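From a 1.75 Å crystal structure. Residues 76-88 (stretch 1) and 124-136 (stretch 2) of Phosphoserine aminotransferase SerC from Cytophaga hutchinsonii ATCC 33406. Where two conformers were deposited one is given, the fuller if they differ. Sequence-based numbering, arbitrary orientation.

Stretch 1 76-88: RIIQNCVEKKSFH
Stretch 2 124-136: DITVPADAEIICL

Stretch 1 enters as the last turns of a helix (76-81), leaves helical geometry at Val-82 (phi/psi -128/117), turns through Glu-83 (-82/-48) and Lys-84 (-129/-51) and becomes a strand at 85-88. Stretch 2 is extended over 125-128, makes a type I turn from Pro-128 to Ala-131, closed by Ala-131 N to Pro-128 O at 3.1 Å, and then forms strand 133-136. The two strands are parallel, their directions 27° apart and their axes approaching to 4.7 Å. Phe-87 pairs with Ile-134 and His-88 with Cys-135, with CA-CA separations of 4.9 and 4.7 Å. Together the stretches bury 775 Å², both sides summed.

Phe-87 N donates to Ile-133 O (2.9 Å, bent to 134° at the hydrogen) and Cys-135 N to Phe-87 O (2.8 Å), the regular parallel pattern. Glu-132 N to Lys-85 O (3.0 Å) is one residue out of step, just before the bridges begin; the regular partner, Ile-133 N, is 4.0 Å from Lys-85 O. Phe-87 thus uses both its amide and its carbonyl on stretch 2, and Phe-87 O also receives a CA-H contact from Ile-134 CA at 3.4 Å.

At the start of the ladder, Glu-132 (m, t, chi3 50°) has its CA-to-CB bond toward stretch 1, and its carboxylate accepts three successive amides. Glu-83 N reaches Glu-132 OE1 at 2.8 Å, while Lys-84 N and Lys-85 N reach Glu-132 OE2 at 2.8 and 3.0 Å. The acid fits the bend between helix and strand, where these NH groups converge. Nearby, Lys-85 (m, t, t, t) stretches out to the turn, where Lys-85 NZ makes a salt bridge with Asp-130 OD2 at 2.8 Å; Asp-130, with chi1 p, brings its end nearer to meet it.

The principal bump is Phe-87, chi1 t and chi2 -84°, on the same sheet face as Ile-134 (m, t). Its ring fills a hollow lined by the extended segment and turn of stretch 2. Val-127 (t) places CG2 over one ring face, 4.1 Å from the centroid of the Phe-87 ring and 15° off the normal, a CH-pi contact. Around the ring, Phe-87 CZ meets Ile-125 CG2 (m, t) at 4.2 Å, Phe-87 CD2 meets Pro-128 CD at 3.9 Å, and Phe-87 CD1 meets Ile-134 CG2 at 4.1 Å. At the root of the side chain, Phe-87 CB rests against Ala-131 CB at 3.8 Å.

Ile-133 (p, t) is the reciprocal bump, inserted between helix end and strand. Ile-133 CD1 lies 3.4 Å from Val-82 CG2 (t) and 3.6 Å from Ile-77 CG2 (m, t), Ile-133 CG2 is 4.2 Å from Cys-81 CB (m), and Ile-133 CG1 sits 3.5 Å from Ser-86 CB.

His-88 (m, chi2 -111°) and Cys-135 (m) share the other sheet face from Phe-87. Cys-135 SG lies obliquely 4.0 Å from the centroid of the His-88 ring, and His-88 NE2 is hydrogen-bonded to Ser-86 OG (p) at 2.8 Å, which ties down the ring.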

# COMPACT_ATOMS: atom_id res chain seq x y z
N ARG A 76 -6.82 3.97 -10.78
CA ARG A 76 -5.94 5.00 -11.35
C ARG A 76 -5.98 5.01 -12.86
O ARG A 76 -5.83 6.07 -13.50
CB ARG A 76 -4.49 4.88 -10.86
CG ARG A 76 -4.30 4.89 -9.35
CD ARG A 76 -5.10 5.95 -8.66
NE ARG A 76 -4.82 5.95 -7.20
CZ ARG A 76 -5.44 6.75 -6.33
NH1 ARG A 76 -6.40 7.56 -6.77
NH2 ARG A 76 -5.08 6.74 -5.05
N ILE A 77 -6.16 3.84 -13.47
CA ILE A 77 -6.30 3.78 -14.94
C ILE A 77 -7.48 4.61 -15.41
O ILE A 77 -7.37 5.44 -16.32
CB ILE A 77 -6.44 2.31 -15.48
CG1 ILE A 77 -5.08 1.61 -15.40
CG2 ILE A 77 -7.03 2.29 -16.92
CD1 ILE A 77 -5.13 0.07 -15.55
N ILE A 78 -8.61 4.43 -14.74
CA ILE A 78 -9.83 5.14 -15.16
C ILE A 78 -9.71 6.63 -14.84
O ILE A 78 -10.05 7.50 -15.67
CB ILE A 78 -11.09 4.49 -14.56
CG1 ILE A 78 -11.20 3.03 -15.01
CG2 ILE A 78 -12.36 5.24 -14.99
CD1 ILE A 78 -12.16 2.19 -14.14
N GLN A 79 -9.19 6.95 -13.67
CA GLN A 79 -9.04 8.37 -13.31
C GLN A 79 -8.11 9.16 -14.18
O GLN A 79 -8.36 10.34 -14.50
CB GLN A 79 -8.57 8.53 -11.85
CG GLN A 79 -9.60 8.05 -10.83
CD GLN A 79 -9.04 7.94 -9.41
OE1 GLN A 79 -7.83 7.80 -9.21
NE2 GLN A 79 -9.92 8.02 -8.41
N ASN A 80 -7.01 8.52 -14.56
CA ASN A 80 -5.98 9.17 -15.37
C ASN A 80 -6.18 9.14 -16.87
O ASN A 80 -5.67 10.00 -17.58
CB ASN A 80 -4.62 8.55 -15.10
CG ASN A 80 -3.99 9.05 -13.80
OD1 ASN A 80 -3.28 10.10 -13.77
ND2 ASN A 80 -4.16 8.26 -12.71
N CYS A 81 -6.99 8.20 -17.34
CA CYS A 81 -7.04 7.94 -18.76
C CYS A 81 -8.38 7.87 -19.46
O CYS A 81 -8.43 7.69 -20.66
CB CYS A 81 -6.29 6.65 -19.08
SG CYS A 81 -4.57 6.57 -18.45
N VAL A 82 -9.46 8.05 -18.72
CA VAL A 82 -10.79 7.97 -19.31
C VAL A 82 -11.62 9.19 -18.98
O VAL A 82 -11.91 9.46 -17.83
CB VAL A 82 -11.59 6.71 -18.84
CG1 VAL A 82 -12.97 6.64 -19.61
CG2 VAL A 82 -10.77 5.39 -19.02
N GLU A 83 -11.98 9.92 -20.02
CA GLU A 83 -12.84 11.08 -19.83
C GLU A 83 -14.29 10.64 -19.74
O GLU A 83 -15.03 11.04 -18.83
CB GLU A 83 -12.69 12.09 -20.98
CG GLU A 83 -13.48 13.37 -20.71
CD GLU A 83 -13.23 14.46 -21.76
OE1 GLU A 83 -12.51 14.20 -22.72
OE2 GLU A 83 -13.75 15.58 -21.60
N LYS A 84 -14.70 9.80 -20.68
CA LYS A 84 -16.10 9.38 -20.80
C LYS A 84 -16.36 7.88 -20.87
O LYS A 84 -17.19 7.35 -20.14
CB LYS A 84 -16.69 10.05 -22.05
CG LYS A 84 -16.61 11.57 -22.03
CD LYS A 84 -17.22 12.23 -23.23
CE LYS A 84 -17.14 13.74 -23.10
NZ LYS A 84 -17.71 14.19 -21.78
N LYS A 85 -15.65 7.21 -21.78
CA LYS A 85 -15.93 5.80 -22.07
C LYS A 85 -14.75 4.86 -22.16
O LYS A 85 -13.71 5.17 -22.72
CB LYS A 85 -16.65 5.69 -23.42
CG LYS A 85 -17.93 6.54 -23.59
CD LYS A 85 -18.73 6.12 -24.81
CE LYS A 85 -19.98 6.96 -24.95
NZ LYS A 85 -20.85 6.48 -26.07
N SER A 86 -14.96 3.70 -21.56
CA SER A 86 -14.01 2.61 -21.65
C SER A 86 -14.68 1.38 -22.26
O SER A 86 -15.90 1.32 -22.40
CB SER A 86 -13.48 2.27 -20.27
OG SER A 86 -14.55 1.87 -19.43
N PHE A 87 -13.86 0.41 -22.59
CA PHE A 87 -14.33 -0.89 -23.15
C PHE A 87 -13.63 -1.99 -22.37
O PHE A 87 -12.40 -1.94 -22.18
CB PHE A 87 -13.97 -0.97 -24.64
CG PHE A 87 -14.24 -2.30 -25.29
CD1 PHE A 87 -13.31 -3.32 -25.21
CD2 PHE A 87 -15.40 -2.52 -25.99
CE1 PHE A 87 -13.56 -4.53 -25.78
CE2 PHE A 87 -15.65 -3.74 -26.60
CZ PHE A 87 -14.74 -4.74 -26.48
N HIS A 88 -14.41 -2.97 -21.92
CA HIS A 88 -13.88 -4.07 -21.13
C HIS A 88 -14.32 -5.44 -21.62
O HIS A 88 -15.47 -5.64 -21.89
CB HIS A 88 -14.40 -3.96 -19.67
CG HIS A 88 -14.05 -2.67 -18.98
ND1 HIS A 88 -13.15 -2.62 -17.93
CD2 HIS A 88 -14.47 -1.41 -19.19
CE1 HIS A 88 -13.01 -1.35 -17.55
NE2 HIS A 88 -13.81 -0.60 -18.30
N ASP A 124 -14.69 -12.29 -33.74
CA ASP A 124 -16.10 -11.93 -33.50
C ASP A 124 -16.31 -10.65 -32.70
O ASP A 124 -17.45 -10.29 -32.35
CB ASP A 124 -16.78 -13.03 -32.69
CG ASP A 124 -16.87 -14.35 -33.44
OD1 ASP A 124 -16.86 -14.34 -34.70
OD2 ASP A 124 -16.96 -15.39 -32.75
N ILE A 125 -15.22 -9.96 -32.40
CA ILE A 125 -15.30 -8.78 -31.54
C ILE A 125 -14.96 -7.48 -32.24
O ILE A 125 -14.00 -7.41 -33.00
CB ILE A 125 -14.34 -8.96 -30.33
CG1 ILE A 125 -14.71 -10.23 -29.55
CG2 ILE A 125 -14.32 -7.73 -29.40
CD1 ILE A 125 -13.77 -10.53 -28.36
N THR A 126 -15.80 -6.47 -32.02
CA THR A 126 -15.53 -5.13 -32.51
C THR A 126 -15.47 -4.21 -31.28
O THR A 126 -16.00 -4.51 -30.22
CB THR A 126 -16.57 -4.63 -33.51
OG1 THR A 126 -17.85 -4.63 -32.88
CG2 THR A 126 -16.60 -5.50 -34.79
N VAL A 127 -14.80 -3.08 -31.43
CA VAL A 127 -14.65 -2.09 -30.37
C VAL A 127 -15.16 -0.75 -30.89
O VAL A 127 -14.69 -0.27 -31.95
CB VAL A 127 -13.17 -1.93 -29.94
CG1 VAL A 127 -13.04 -0.85 -28.88
CG2 VAL A 127 -12.57 -3.29 -29.48
N PRO A 128 -16.14 -0.14 -30.18
CA PRO A 128 -16.62 1.15 -30.65
C PRO A 128 -15.51 2.17 -30.74
O PRO A 128 -14.59 2.22 -29.91
CB PRO A 128 -17.64 1.56 -29.60
CG PRO A 128 -18.11 0.26 -29.01
CD PRO A 128 -16.93 -0.67 -29.05
N ALA A 129 -15.64 3.03 -31.74
CA ALA A 129 -14.64 4.05 -31.99
C ALA A 129 -14.46 5.02 -30.85
O ALA A 129 -13.36 5.54 -30.63
CB ALA A 129 -14.99 4.82 -33.32
N ASP A 130 -15.54 5.27 -30.12
CA ASP A 130 -15.50 6.26 -29.01
C ASP A 130 -15.01 5.68 -27.68
O ASP A 130 -14.96 6.37 -26.68
CB ASP A 130 -16.82 7.03 -28.85
CG ASP A 130 -17.97 6.16 -28.44
OD1 ASP A 130 -17.79 4.92 -28.36
OD2 ASP A 130 -19.06 6.73 -28.21
N ALA A 131 -14.66 4.40 -27.69
CA ALA A 131 -14.01 3.78 -26.50
C ALA A 131 -12.59 4.37 -26.43
O ALA A 131 -11.84 4.32 -27.41
CB ALA A 131 -13.93 2.25 -26.62
N GLU A 132 -12.23 4.90 -25.27
CA GLU A 132 -10.93 5.56 -25.08
C GLU A 132 -9.85 4.60 -24.68
O GLU A 132 -8.66 4.84 -24.91
CB GLU A 132 -11.03 6.68 -24.03
CG GLU A 132 -12.00 7.75 -24.42
CD GLU A 132 -12.32 8.71 -23.28
OE1 GLU A 132 -11.34 9.20 -22.67
OE2 GLU A 132 -13.53 8.99 -23.04
N ILE A 133 -10.28 3.55 -23.99
CA ILE A 133 -9.37 2.51 -23.51
C ILE A 133 -10.03 1.15 -23.71
O ILE A 133 -11.26 1.06 -23.79
CB ILE A 133 -8.92 2.72 -22.04
CG1 ILE A 133 -10.03 2.33 -21.06
CG2 ILE A 133 -8.42 4.19 -21.80
CD1 ILE A 133 -9.56 2.25 -19.55
N ILE A 134 -9.17 0.14 -23.86
CA ILE A 134 -9.56 -1.27 -23.99
C ILE A 134 -8.90 -1.97 -22.81
O ILE A 134 -7.68 -1.96 -22.67
CB ILE A 134 -9.08 -1.90 -25.33
CG1 ILE A 134 -9.84 -1.29 -26.51
CG2 ILE A 134 -9.25 -3.43 -25.34
CD1 ILE A 134 -9.14 -1.48 -27.85
N CYS A 135 -9.71 -2.64 -22.01
CA CYS A 135 -9.24 -3.36 -20.81
C CYS A 135 -9.41 -4.86 -21.00
O CYS A 135 -10.52 -5.39 -21.08
CB CYS A 135 -9.99 -2.92 -19.57
SG CYS A 135 -9.78 -1.16 -19.17
N LEU A 136 -8.25 -5.51 -21.06
CA LEU A 136 -8.15 -6.93 -21.29
C LEU A 136 -7.59 -7.60 -20.07
O LEU A 136 -6.78 -7.01 -19.36
CB LEU A 136 -7.21 -7.19 -22.48
CG LEU A 136 -7.60 -6.49 -23.79
CD1 LEU A 136 -6.56 -6.74 -24.91
CD2 LEU A 136 -9.03 -6.87 -24.21